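Local coordinates for probable CoA-transferase alpha subunit (Rhodococcus jostii, PDB 6COJ), which probably acts, with a partner subunit, as a CoA-transferase-family enzyme that binds the CoA thioester of a spirocyclic lactone, at residues 91-103 with 263-275. The protein carries 1 engineered substitution. Sequence-based numbering, arbitrary orientation.
With F8G (S-{(3R,5R,9R)-1-[(2R,3S,4R,5R)-5-(6-amino-9H-purin-9-yl)-4-hydroxy-3-(phosphonooxy)tetrahydrofuran-2-yl]-3,5,9-trihydroxy-8,8-dimethyl-3,5-dioxido-10,14-dioxo-2,4,6-trioxa-11,15-diaza-3lambda~5~,5lambda~5~-diphosphaheptadecan-17-yl} (5R,10R)-7-hydroxy-10-methyl-2-oxo-1-oxaspiro[4.5]dec-6-ene-6-carbothioate (non-preferred name)), chain E.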
ATOM      1  N   LEU A  91       4.114  10.592  23.601  1.00 15.46           N
ATOM      2  CA  LEU A  91       5.029  11.697  23.359  1.00 15.79           C
ATOM      3  C   LEU A  91       6.380  11.238  22.816  1.00 17.33           C
ATOM      4  O   LEU A  91       7.228  12.083  22.519  1.00 17.26           O
ATOM      5  CB  LEU A  91       5.217  12.521  24.638  1.00 18.04           C
ATOM      6  CG  LEU A  91       3.958  13.188  25.210  1.00 20.15           C
ATOM      7  CD1 LEU A  91       4.286  13.980  26.470  1.00 24.47           C
ATOM      8  CD2 LEU A  91       3.298  14.090  24.176  1.00 23.05           C
ATOM      9  N   ASP A  92       6.605   9.923  22.711  1.00 16.02           N
ATOM     10  CA  ASP A  92       7.819   9.324  22.148  1.00 16.11           C
ATOM     11  C   ASP A  92       9.050   9.452  23.044  1.00 23.99           C
ATOM     12  O   ASP A  92       9.904   8.560  23.057  1.00 36.30           O
ATOM     13  CB  ASP A  92       8.088   9.799  20.716  1.00 17.90           C
ATOM     14  CG  ASP A  92       7.213   9.088  19.704  1.00 17.06           C
ATOM     15  OD1 ASP A  92       7.077   7.848  19.810  1.00 17.53           O
ATOM     16  OD2 ASP A  92       6.641   9.754  18.818  1.00 18.10           O
ATOM     17  N   SER A  93       9.149  10.542  23.800  1.00 25.03           N
ATOM     18  CA  SER A  93      10.168  10.717  24.821  1.00 26.00           C
ATOM     19  C   SER A  93       9.487  10.822  26.177  1.00 24.33           C
ATOM     20  O   SER A  93       8.275  11.038  26.265  1.00 27.34           O
ATOM     21  CB  SER A  93      10.976  12.002  24.599  1.00 35.70           C
ATOM     22  OG  SER A  93      11.158  12.276  23.225  1.00 37.84           O
ATOM     23  N   ALA A  94      10.280  10.682  27.238  1.00 28.90           N
ATOM     24  CA  ALA A  94       9.769  10.844  28.598  1.00 27.75           C
ATOM     25  C   ALA A  94       9.073  12.201  28.711  1.00 36.48           C
ATOM     26  O   ALA A  94       9.564  13.189  28.177  1.00 33.42           O
ATOM     27  CB  ALA A  94      10.901  10.736  29.599  1.00 29.50           C
ATOM     28  N   PRO A  95       7.933  12.260  29.414  1.00 27.09           N
ATOM     29  CA  PRO A  95       7.331  11.217  30.249  1.00 30.21           C
ATOM     30  C   PRO A  95       6.462  10.226  29.489  1.00 25.13           C
ATOM     31  O   PRO A  95       5.706   9.501  30.136  1.00 27.04           O
ATOM     32  CB  PRO A  95       6.454  12.021  31.213  1.00 29.41           C
ATOM     33  CG  PRO A  95       6.022  13.186  30.399  1.00 29.29           C
ATOM     34  CD  PRO A  95       7.189  13.530  29.509  1.00 36.27           C
ATOM     35  N   PHE A  96       6.558  10.221  28.152  1.00 21.92           N
ATOM     36  CA  PHE A  96       5.947   9.216  27.279  1.00 21.45           C
ATOM     37  C   PHE A  96       4.433   9.348  27.174  1.00 23.95           C
ATOM     38  O   PHE A  96       3.891   9.453  26.070  1.00 23.11           O
ATOM     39  CB  PHE A  96       6.359   7.798  27.686  1.00 24.67           C
ATOM     40  CG  PHE A  96       7.842   7.568  27.634  1.00 28.82           C
ATOM     41  CD1 PHE A  96       8.482   7.374  26.422  1.00 48.85           C
ATOM     42  CD2 PHE A  96       8.597   7.557  28.794  1.00 38.56           C
ATOM     43  CE1 PHE A  96       9.847   7.169  26.368  1.00 30.59           C
ATOM     44  CE2 PHE A  96       9.963   7.352  28.745  1.00 45.20           C
ATOM     45  CZ  PHE A  96      10.587   7.160  27.531  1.00 38.84           C
ATOM     46  N   TYR A  97       3.735   9.330  28.301  1.00 19.86           N
ATOM     47  CA  TYR A  97       2.291   9.481  28.264  1.00 17.91           C
ATOM     48  C   TYR A  97       1.960  10.963  28.173  1.00 19.25           C
ATOM     49  O   TYR A  97       2.599  11.792  28.823  1.00 21.70           O
ATOM     50  CB  TYR A  97       1.675   8.868  29.522  1.00 20.05           C
ATOM     51  CG  TYR A  97       2.171   7.458  29.809  1.00 20.12           C
ATOM     52  CD1 TYR A  97       2.334   6.529  28.781  1.00 18.51           C
ATOM     53  CD2 TYR A  97       2.495   7.065  31.101  1.00 22.16           C
ATOM     54  CE1 TYR A  97       2.794   5.242  29.039  1.00 20.65           C
ATOM     55  CE2 TYR A  97       2.959   5.789  31.368  1.00 22.82           C
ATOM     56  CZ  TYR A  97       3.107   4.882  30.334  1.00 21.55           C
ATOM     57  OH  TYR A  97       3.566   3.607  30.617  1.00 22.65           O
ATOM     58  N   ASP A  98       0.999  11.308  27.327  1.00 17.15           N
ATOM     59  CA  ASP A  98       0.588  12.705  27.258  1.00 15.90           C
ATOM     60  C   ASP A  98      -0.298  13.030  28.453  1.00 17.49           C
ATOM     61  O   ASP A  98      -1.328  12.373  28.646  1.00 19.42           O
ATOM     62  CB  ASP A  98      -0.142  13.028  25.963  1.00 16.99           C
ATOM     63  CG  ASP A  98      -0.528  14.497  25.890  1.00 16.36           C
ATOM     64  OD1 ASP A  98      -1.532  14.883  26.523  1.00 17.21           O
ATOM     65  OD2 ASP A  98       0.194  15.287  25.244  1.00 19.07           O
ATOM     66  N   PRO A  99       0.052  14.031  29.261  1.00 19.40           N
ATOM     67  CA  PRO A  99      -0.689  14.269  30.509  1.00 17.92           C
ATOM     68  C   PRO A  99      -2.063  14.866  30.293  1.00 19.44           C
ATOM     69  O   PRO A  99      -2.930  14.703  31.159  1.00 20.55           O
ATOM     70  CB  PRO A  99       0.225  15.234  31.278  1.00 20.31           C
ATOM     71  CG  PRO A  99       0.957  15.986  30.181  1.00 18.91           C
ATOM     72  CD  PRO A  99       1.183  14.958  29.086  1.00 20.30           C
ATOM     73  N   TRP A 100      -2.295  15.563  29.179  1.00 18.39           N
ATOM     74  CA  TRP A 100      -3.628  16.104  28.939  1.00 19.54           C
ATOM     75  C   TRP A 100      -4.582  15.038  28.423  1.00 17.55           C
ATOM     76  O   TRP A 100      -5.753  14.998  28.820  1.00 18.96           O
ATOM     77  CB  TRP A 100      -3.567  17.295  27.987  1.00 18.56           C
ATOM     78  CG  TRP A 100      -3.229  18.577  28.675  1.00 17.89           C
ATOM     79  CD1 TRP A 100      -2.092  19.320  28.529  1.00 20.54           C
ATOM     80  CD2 TRP A 100      -4.031  19.261  29.644  1.00 19.61           C
ATOM     81  NE1 TRP A 100      -2.141  20.430  29.340  1.00 20.87           N
ATOM     82  CE2 TRP A 100      -3.324  20.418  30.032  1.00 20.09           C
ATOM     83  CE3 TRP A 100      -5.288  19.015  30.206  1.00 23.14           C
ATOM     84  CZ2 TRP A 100      -3.829  21.325  30.965  1.00 21.19           C
ATOM     85  CZ3 TRP A 100      -5.786  19.910  31.135  1.00 25.80           C
ATOM     86  CH2 TRP A 100      -5.062  21.052  31.503  1.00 24.46           C
ATOM     87  N   PHE A 101      -4.104  14.163  27.539  1.00 17.22           N
ATOM     88  CA  PHE A 101      -4.896  12.992  27.192  1.00 16.11           C
ATOM     89  C   PHE A 101      -5.199  12.156  28.435  1.00 16.91           C
ATOM     90  O   PHE A 101      -6.338  11.717  28.638  1.00 18.39           O
ATOM     91  CB  PHE A 101      -4.149  12.181  26.136  1.00 16.22           C
ATOM     92  CG  PHE A 101      -4.800  10.874  25.802  1.00 16.86           C
ATOM     93  CD1 PHE A 101      -6.005  10.836  25.115  1.00 16.99           C
ATOM     94  CD2 PHE A 101      -4.209   9.683  26.179  1.00 15.46           C
ATOM     95  CE1 PHE A 101      -6.604   9.627  24.800  1.00 18.83           C
ATOM     96  CE2 PHE A 101      -4.803   8.464  25.866  1.00 16.85           C
ATOM     97  CZ  PHE A 101      -6.003   8.441  25.176  1.00 18.01           C
ATOM     98  N   ALA A 102      -4.198  11.943  29.294  1.00 16.51           N
ATOM     99  CA  ALA A 102      -4.432  11.168  30.512  1.00 20.32           C
ATOM    100  C   ALA A 102      -5.499  11.814  31.387  1.00 19.28           C
ATOM    101  O   ALA A 102      -6.363  11.122  31.934  1.00 22.27           O
ATOM    102  CB  ALA A 102      -3.125  11.006  31.297  1.00 23.57           C
ATOM    103  N   LYS A 103      -5.455  13.141  31.529  1.00 19.17           N
ATOM    104  CA  LYS A 103      -6.447  13.820  32.356  0.61 22.09           C
ATOM    105  C   LYS A 103      -7.848  13.670  31.778  1.00 20.10           C
ATOM    106  O   LYS A 103      -8.806  13.421  32.521  1.00 22.32           O
ATOM    107  CB  LYS A 103      -6.067  15.289  32.538  0.61 24.57           C
ATOM    108  CG  LYS A 103      -4.954  15.488  33.556  0.61 27.27           C
ATOM    109  CD  LYS A 103      -4.216  16.807  33.365  0.61 32.42           C
ATOM    110  CE  LYS A 103      -4.707  17.877  34.320  0.61 40.23           C
ATOM    111  NZ  LYS A 103      -6.134  18.221  34.085  0.61 53.57           N
ATOM    112  N   ARG A 263      13.024  16.875  17.242  1.00 18.00           N
ATOM    113  CA  ARG A 263      12.080  17.255  18.285  1.00 19.06           C
ATOM    114  C   ARG A 263      12.722  18.258  19.234  1.00 18.90           C
ATOM    115  O   ARG A 263      13.897  18.144  19.588  1.00 20.90           O
ATOM    116  CB  ARG A 263      11.641  16.013  19.064  1.00 17.61           C
ATOM    117  CG  ARG A 263      10.604  16.277  20.161  1.00 17.07           C
ATOM    118  CD  ARG A 263      10.154  14.977  20.838  1.00 18.13           C
ATOM    119  NE  ARG A 263       9.601  14.032  19.869  1.00 17.26           N
ATOM    120  CZ  ARG A 263      10.202  12.914  19.477  1.00 17.04           C
ATOM    121  NH1 ARG A 263      11.377  12.571  19.988  1.00 20.33           N
ATOM    122  NH2 ARG A 263       9.623  12.130  18.579  1.00 17.15           N
ATOM    123  N   ASP A 264      11.942  19.252  19.656  1.00 18.00           N
ATOM    124  CA  ASP A 264      12.403  20.173  20.695  1.00 20.28           C
ATOM    125  C   ASP A 264      12.128  19.494  22.027  1.00 20.10           C
ATOM    126  O   ASP A 264      11.073  19.679  22.634  1.00 21.87           O
ATOM    127  CB  ASP A 264      11.686  21.510  20.584  1.00 19.06           C
ATOM    128  CG  ASP A 264      12.268  22.561  21.511  1.00 19.90           C
ATOM    129  OD1 ASP A 264      12.967  22.206  22.488  1.00 20.43           O
ATOM    130  OD2 ASP A 264      12.030  23.756  21.251  1.00 20.87           O
ATOM    131  N   GLU A 265      13.087  18.664  22.461  1.00 20.51           N
ATOM    132  CA  GLU A 265      12.878  17.819  23.634  1.00 19.94           C
ATOM    133  C   GLU A 265      12.680  18.653  24.892  1.00 22.71           C
ATOM    134  O   GLU A 265      11.800  18.357  25.712  1.00 24.29           O
ATOM    135  CB  GLU A 265      14.064  16.864  23.808  1.00 21.45           C
ATOM    136  CG  GLU A 265      14.297  15.900  22.641  1.00 20.48           C
ATOM    137  CD  GLU A 265      13.309  14.753  22.621  1.00 25.03           C
ATOM    138  OE1 GLU A 265      13.356  13.948  21.668  1.00 25.03           O
ATOM    139  OE2 GLU A 265      12.487  14.658  23.553  1.00 22.74           O
ATOM    140  N   LYS A 266      13.491  19.702  25.062  1.00 24.01           N
ATOM    141  CA  LYS A 266      13.366  20.554  26.237  1.00 24.04           C
ATOM    142  C   LYS A 266      12.000  21.227  26.289  1.00 23.19           C
ATOM    143  O   LYS A 266      11.389  21.328  27.360  1.00 24.41           O
ATOM    144  CB  LYS A 266      14.494  21.589  26.249  1.00 27.82           C
ATOM    145  CG  LYS A 266      15.850  21.056  26.732  1.00 39.06           C
ATOM    146  CD  LYS A 266      16.681  20.461  25.611  1.00 57.51           C
ATOM    147  CE  LYS A 266      17.479  19.250  26.069  1.00 59.05           C
ATOM    148  NZ  LYS A 266      18.088  18.469  24.956  1.00 54.18           N
ATOM    149  N   PHE A 267      11.493  21.687  25.139  1.00 22.49           N
ATOM    150  CA  PHE A 267      10.196  22.349  25.159  1.00 24.92           C
ATOM    151  C   PHE A 267       9.067  21.358  25.374  1.00 20.76           C
ATOM    152  O   PHE A 267       8.083  21.672  26.053  1.00 22.10           O
ATOM    153  CB  PHE A 267       9.941  23.182  23.905  1.00 22.52           C
ATOM    154  CG  PHE A 267       8.759  24.097  24.053  1.00 23.70           C
ATOM    155  CD1 PHE A 267       8.888  25.301  24.730  1.00 24.66           C
ATOM    156  CD2 PHE A 267       7.511  23.728  23.584  1.00 23.07           C
ATOM    157  CE1 PHE A 267       7.800  26.132  24.904  1.00 27.50           C
ATOM    158  CE2 PHE A 267       6.416  24.560  23.753  1.00 22.25           C
ATOM    159  CZ  PHE A 267       6.562  25.766  24.420  1.00 24.99           C
ATOM    160  N   GLN A 268       9.166  20.163  24.788  1.00 20.23           N
ATOM    161  CA  GLN A 268       8.128  19.171  25.046  1.00 19.00           C
ATOM    162  C   GLN A 268       8.064  18.820  26.526  1.00 20.26           C
ATOM    163  O   GLN A 268       6.975  18.671  27.086  1.00 20.86           O
ATOM    164  CB  GLN A 268       8.326  17.918  24.202  1.00 18.35           C
ATOM    165  CG  GLN A 268       7.239  16.897  24.476  1.00 17.88           C
ATOM    166  CD  GLN A 268       7.227  15.787  23.466  1.00 18.71           C
ATOM    167  OE1 GLN A 268       6.636  15.920  22.402  1.00 22.47           O
ATOM    168  NE2 GLN A 268       7.861  14.683  23.805  1.00 20.37           N
ATOM    169  N   ARG A 269       9.224  18.694  27.173  1.00 21.54           N
ATOM    170  CA  ARG A 269       9.238  18.494  28.619  1.00 23.84           C
ATOM    171  C   ARG A 269       8.532  19.629  29.345  1.00 27.43           C
ATOM    172  O   ARG A 269       7.793  19.389  30.305  1.00 26.38           O
ATOM    173  CB  ARG A 269      10.666  18.322  29.130  1.00 27.24           C
ATOM    174  CG  ARG A 269      11.214  16.935  28.898  1.00 33.93           C
ATOM    175  CD  ARG A 269      12.502  16.694  29.657  1.00 37.57           C
ATOM    176  NE  ARG A 269      13.592  17.549  29.209  1.00 44.29           N
ATOM    177  CZ  ARG A 269      14.473  17.205  28.277  1.00 50.85           C
ATOM    178  NH1 ARG A 269      14.379  16.029  27.665  1.00 37.31           N
ATOM    179  NH2 ARG A 269      15.440  18.044  27.946  1.00 44.67           N
ATOM    180  N   HIS A 270       8.739  20.871  28.896  1.00 23.75           N
ATOM    181  CA  HIS A 270       8.078  22.011  29.527  1.00 29.15           C
ATOM    182  C   HIS A 270       6.567  21.961  29.327  1.00 24.42           C
ATOM    183  O   HIS A 270       5.799  22.254  30.254  1.00 25.69           O
ATOM    184  CB  HIS A 270       8.658  23.316  28.977  1.00 28.77           C
ATOM    185  CG  HIS A 270       8.065  24.549  29.587  1.00 27.82           C
ATOM    186  ND1 HIS A 270       8.249  24.885  30.911  1.00 32.86           N
ATOM    187  CD2 HIS A 270       7.297  25.525  29.052  1.00 26.38           C
ATOM    188  CE1 HIS A 270       7.616  26.014  31.168  1.00 29.84           C
ATOM    189  NE2 HIS A 270       7.029  26.422  30.058  1.00 30.24           N
ATOM    190  N   TYR A 271       6.120  21.586  28.125  1.00 24.22           N
ATOM    191  CA  TYR A 271       4.694  21.380  27.888  1.00 22.47           C
ATOM    192  C   TYR A 271       4.117  20.363  28.868  1.00 24.44           C
ATOM    193  O   TYR A 271       3.093  20.615  29.518  1.00 24.04           O
ATOM    194  CB  TYR A 271       4.475  20.935  26.432  1.00 20.57           C
ATOM    195  CG  TYR A 271       3.219  20.120  26.210  1.00 19.28           C
ATOM    196  CD1 TYR A 271       1.968  20.729  26.137  1.00 19.49           C
ATOM    197  CD2 TYR A 271       3.281  18.736  26.080  1.00 18.80           C
ATOM    198  CE1 TYR A 271       0.814  19.979  25.943  1.00 19.22           C
ATOM    199  CE2 TYR A 271       2.132  17.977  25.889  1.00 18.58           C
ATOM    200  CZ  TYR A 271       0.903  18.605  25.819  1.00 18.78           C
ATOM    201  OH  TYR A 271      -0.238  17.865  25.621  1.00 19.98           O
ATOM    202  N   ALA A 272       4.783  19.211  29.005  1.00 22.92           N
ATOM    203  CA  ALA A 272       4.253  18.138  29.843  1.00 22.29           C
ATOM    204  C   ALA A 272       4.230  18.544  31.312  1.00 28.57           C
ATOM    205  O   ALA A 272       3.232  18.327  32.010  1.00 28.69           O
ATOM    206  CB  ALA A 272       5.074  16.861  29.633  1.00 23.38           C
ATOM    207  N   GLU A 273       5.323  19.146  31.797  1.00 25.97           N
ATOM    208  CA  GLU A 273       5.363  19.578  33.190  0.50 30.71           C
ATOM    209  C   GLU A 273       4.398  20.725  33.456  1.00 29.68           C
ATOM    210  O   GLU A 273       3.917  20.878  34.583  1.00 32.90           O
ATOM    211  CB  GLU A 273       6.788  19.964  33.592  0.50 31.63           C
ATOM    212  CG  GLU A 273       7.687  18.772  33.873  0.50 33.77           C
ATOM    213  CD  GLU A 273       9.128  19.028  33.490  0.50 54.94           C
ATOM    214  OE1 GLU A 273       9.469  20.195  33.203  0.50 55.66           O
ATOM    215  OE2 GLU A 273       9.920  18.062  33.477  0.50 51.89           O
ATOM    216  N   SER A 274       4.089  21.534  32.445  1.00 28.90           N
ATOM    217  CA  SER A 274       3.152  22.630  32.667  1.00 34.92           C
ATOM    218  C   SER A 274       1.718  22.143  32.843  1.00 29.48           C
ATOM    219  O   SER A 274       0.892  22.876  33.396  1.00 31.31           O
ATOM    220  CB  SER A 274       3.253  23.663  31.545  1.00 32.33           C
ATOM    221  OG  SER A 274       4.505  24.332  31.589  1.00 31.51           O
ATOM    222  N   ALA A 275       1.409  20.922  32.407  1.00 29.75           N
ATOM    223  CA  ALA A 275       0.072  20.366  32.560  1.00 25.11           C
ATOM    224  C   ALA A 275      -0.236  19.912  33.986  1.00 34.10           C
ATOM    225  O   ALA A 275      -1.394  19.591  34.279  1.00 37.31           O
ATOM    226  CB  ALA A 275      -0.105  19.194  31.584  1.00 26.67           C
TER
HETATM  227  C4  F8G E 301      -1.918   2.336  39.355  1.00117.95           C
HETATM  228  C5  F8G E 301      -2.750   1.127  39.297  1.00116.78           C
HETATM  229  C6  F8G E 301      -4.223   1.293  39.294  1.00118.50           C
HETATM  230  C8  F8G E 301      -0.632   0.578  39.287  1.00114.51           C
HETATM  231  N1  F8G E 301      -4.747   2.540  39.343  1.00119.04           N
HETATM  232  N3  F8G E 301      -2.489   3.563  39.404  1.00121.48           N
HETATM  233  C1' F8G E 301       0.499   2.851  39.383  1.00114.06           C
HETATM  234  C2  F8G E 301      -3.941   3.768  39.402  1.00120.09           C
HETATM  235  C2' F8G E 301       1.681   2.393  40.215  1.00122.67           C
HETATM  236  C3' F8G E 301       2.823   3.079  39.501  1.00126.06           C
HETATM  237  C4' F8G E 301       2.426   2.975  38.052  1.00107.28           C
HETATM  238  C5' F8G E 301       2.970   1.691  37.462  1.00 92.19           C
HETATM  239  CAA F8G E 301       4.294  -3.160  15.782  1.00 15.57           C
HETATM  240  CAB F8G E 301       4.658  -2.927  17.227  1.00 14.67           C
HETATM  241  CAC F8G E 301       4.504  -1.737  17.844  1.00 18.36           C
HETATM  242  CAD F8G E 301       4.309  -0.458  17.042  1.00 23.89           C
HETATM  243  CAE F8G E 301       4.398  -0.728  15.542  1.00 18.29           C
HETATM  244  CAF F8G E 301       3.602  -1.961  15.169  1.00 16.21           C
HETATM  245  CAG F8G E 301       4.461  -1.665  19.315  1.00 19.53           C
HETATM  246  CAI F8G E 301       3.918   0.450  14.708  1.00 19.33           C
HETATM  247  CAK F8G E 301       5.252   0.704  17.423  1.00 22.63           C
HETATM  248  CAL F8G E 301       4.414   1.842  18.031  1.00 23.78           C
HETATM  249  CAM F8G E 301       3.018   1.275  17.975  1.00 28.26           C
HETATM  250  CAQ F8G E 301       4.462  -2.323  21.958  1.00 15.79           C
HETATM  251  CAR F8G E 301       5.755  -1.675  22.421  1.00 16.88           C
HETATM  252  CAT F8G E 301       5.848  -1.635  24.835  1.00 18.44           C
HETATM  253  CAU F8G E 301       5.861  -0.736  26.057  1.00 21.43           C
HETATM  254  CAV F8G E 301       5.543  -1.462  27.359  1.00 22.85           C
HETATM  255  CAX F8G E 301       6.784  -0.445  29.150  1.00 23.42           C
HETATM  256  CAY F8G E 301       6.804   0.448  30.364  1.00 22.56           C
HETATM  257  CAZ F8G E 301       6.855  -0.354  31.670  1.00 23.08           C
HETATM  258  CBA F8G E 301       6.671   0.599  32.841  1.00 24.17           C
HETATM  259  CBM F8G E 301       5.718  -1.366  31.684  1.00 23.16           C
HETATM  260  CBN F8G E 301       8.191  -1.065  31.850  1.00 25.23           C
HETATM  261  N6  F8G E 301      -5.036   0.211  39.242  1.00116.58           N
HETATM  262  N7  F8G E 301      -1.896   0.083  39.258  1.00115.13           N
HETATM  263  N9  F8G E 301      -0.654   1.922  39.358  1.00115.01           N
HETATM  264  NAS F8G E 301       5.601  -1.006  23.690  1.00 16.00           N
HETATM  265  NAW F8G E 301       5.633  -0.555  28.495  1.00 20.77           N
HETATM  266  O2' F8G E 301       1.580   2.817  41.576  1.00127.87           O
HETATM  267  O3' F8G E 301       2.809   4.465  39.791  1.00149.83           O
HETATM  268  O4' F8G E 301       1.001   2.938  38.049  1.00107.48           O
HETATM  269  O5' F8G E 301       4.392   1.767  37.441  1.00 79.92           O
HETATM  270  OAH F8G E 301       5.113  -3.889  17.810  1.00 15.22           O
HETATM  271  OAJ F8G E 301       4.249  -0.583  19.848  1.00 18.02           O
HETATM  272  OAN F8G E 301       1.997   1.767  18.404  1.00 31.19           O
HETATM  273  OAO F8G E 301       2.991  -0.004  17.322  1.00 25.07           O
HETATM  274  OBB F8G E 301       5.450   1.285  32.611  1.00 24.37           O
HETATM  275  OBD F8G E 301       4.361   1.737  34.917  1.00 43.85           O
HETATM  276  OBJ F8G E 301       6.059  -2.840  24.890  1.00 17.86           O
HETATM  277  OBK F8G E 301       7.785  -1.035  28.769  1.00 25.67           O
HETATM  278  OBL F8G E 301       7.932   1.334  30.301  1.00 26.53           O
HETATM  279  OBO F8G E 301       3.819   3.160  32.974  1.00 28.07           O
HETATM  280  OBP F8G E 301       6.125   3.392  33.916  1.00 27.13           O
HETATM  281  OBQ F8G E 301       6.598   1.422  36.175  1.00 66.89           O
HETATM  282  OBR F8G E 301       4.864  -0.383  36.227  1.00 85.92           O
HETATM  283  OCI F8G E 301       3.713   6.556  40.900  1.00173.85           O
HETATM  284  OCJ F8G E 301       3.488   4.444  42.185  1.00168.52           O
HETATM  285  OCK F8G E 301       5.240   4.656  40.422  1.00203.96           O
HETATM  286  PBC F8G E 301       4.984   2.451  33.615  1.00 25.67           P
HETATM  287  PBE F8G E 301       5.124   1.104  36.180  1.00 68.91           P
HETATM  288  PCH F8G E 301       3.849   5.054  40.854  1.00173.84           P
HETATM  289  SAP F8G E 301       4.673  -2.982  20.335  1.00 15.75           S
HETATM  290  O   HOH W   1      12.107  13.750  27.440  1.00 50.95           O
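The Tyr271 hydroxyl donates a hydrogen bond to Asp98 OD2, OH to OD2 2.6 Å, on the carboxylate's syn lone pair, with OD2 at the edge of the phenol ring. At chi1 -178°, Asp98 CG points away from the backbone N, and OD1 caps helix 99-106, accepting from Phe101 N at 2.9 Å through its anti lone pair. One buried carboxylate thus ties a helix start to the side of helix 265-274. Next to it, the Ala275 methyl sits over a face of the Trp100 indole, CB to NE1 3.3 Å, and also meets Pro99 CG. Ala272 CB packs against Pro95 CG, whose preceding peptide is cis. One turn toward the N-terminus, the extended side chain of Gln268 (chi1 -180°) carries NE2 to Leu91 O at 3.0 Å, while its OE1 accepts from Ser43. Ser93 OG donates to Glu265 OE2, 2.7 Å, and Glu265 OE1 receives Arg263 NH1 in a salt bridge. Asp92 CB lies over a face of the Arg263 guanidinium; OD2, hydrogen-bonded by Ser43 N and salt-bridged to Arg44, adds a long out-of-plane charge contact. Loop 91-98 and helix 99-106 thereby join helix 265-274 in this Rossmann-like CoA-transferase fold, beside the CoA-diphosphate pocket that Tyr97 lines.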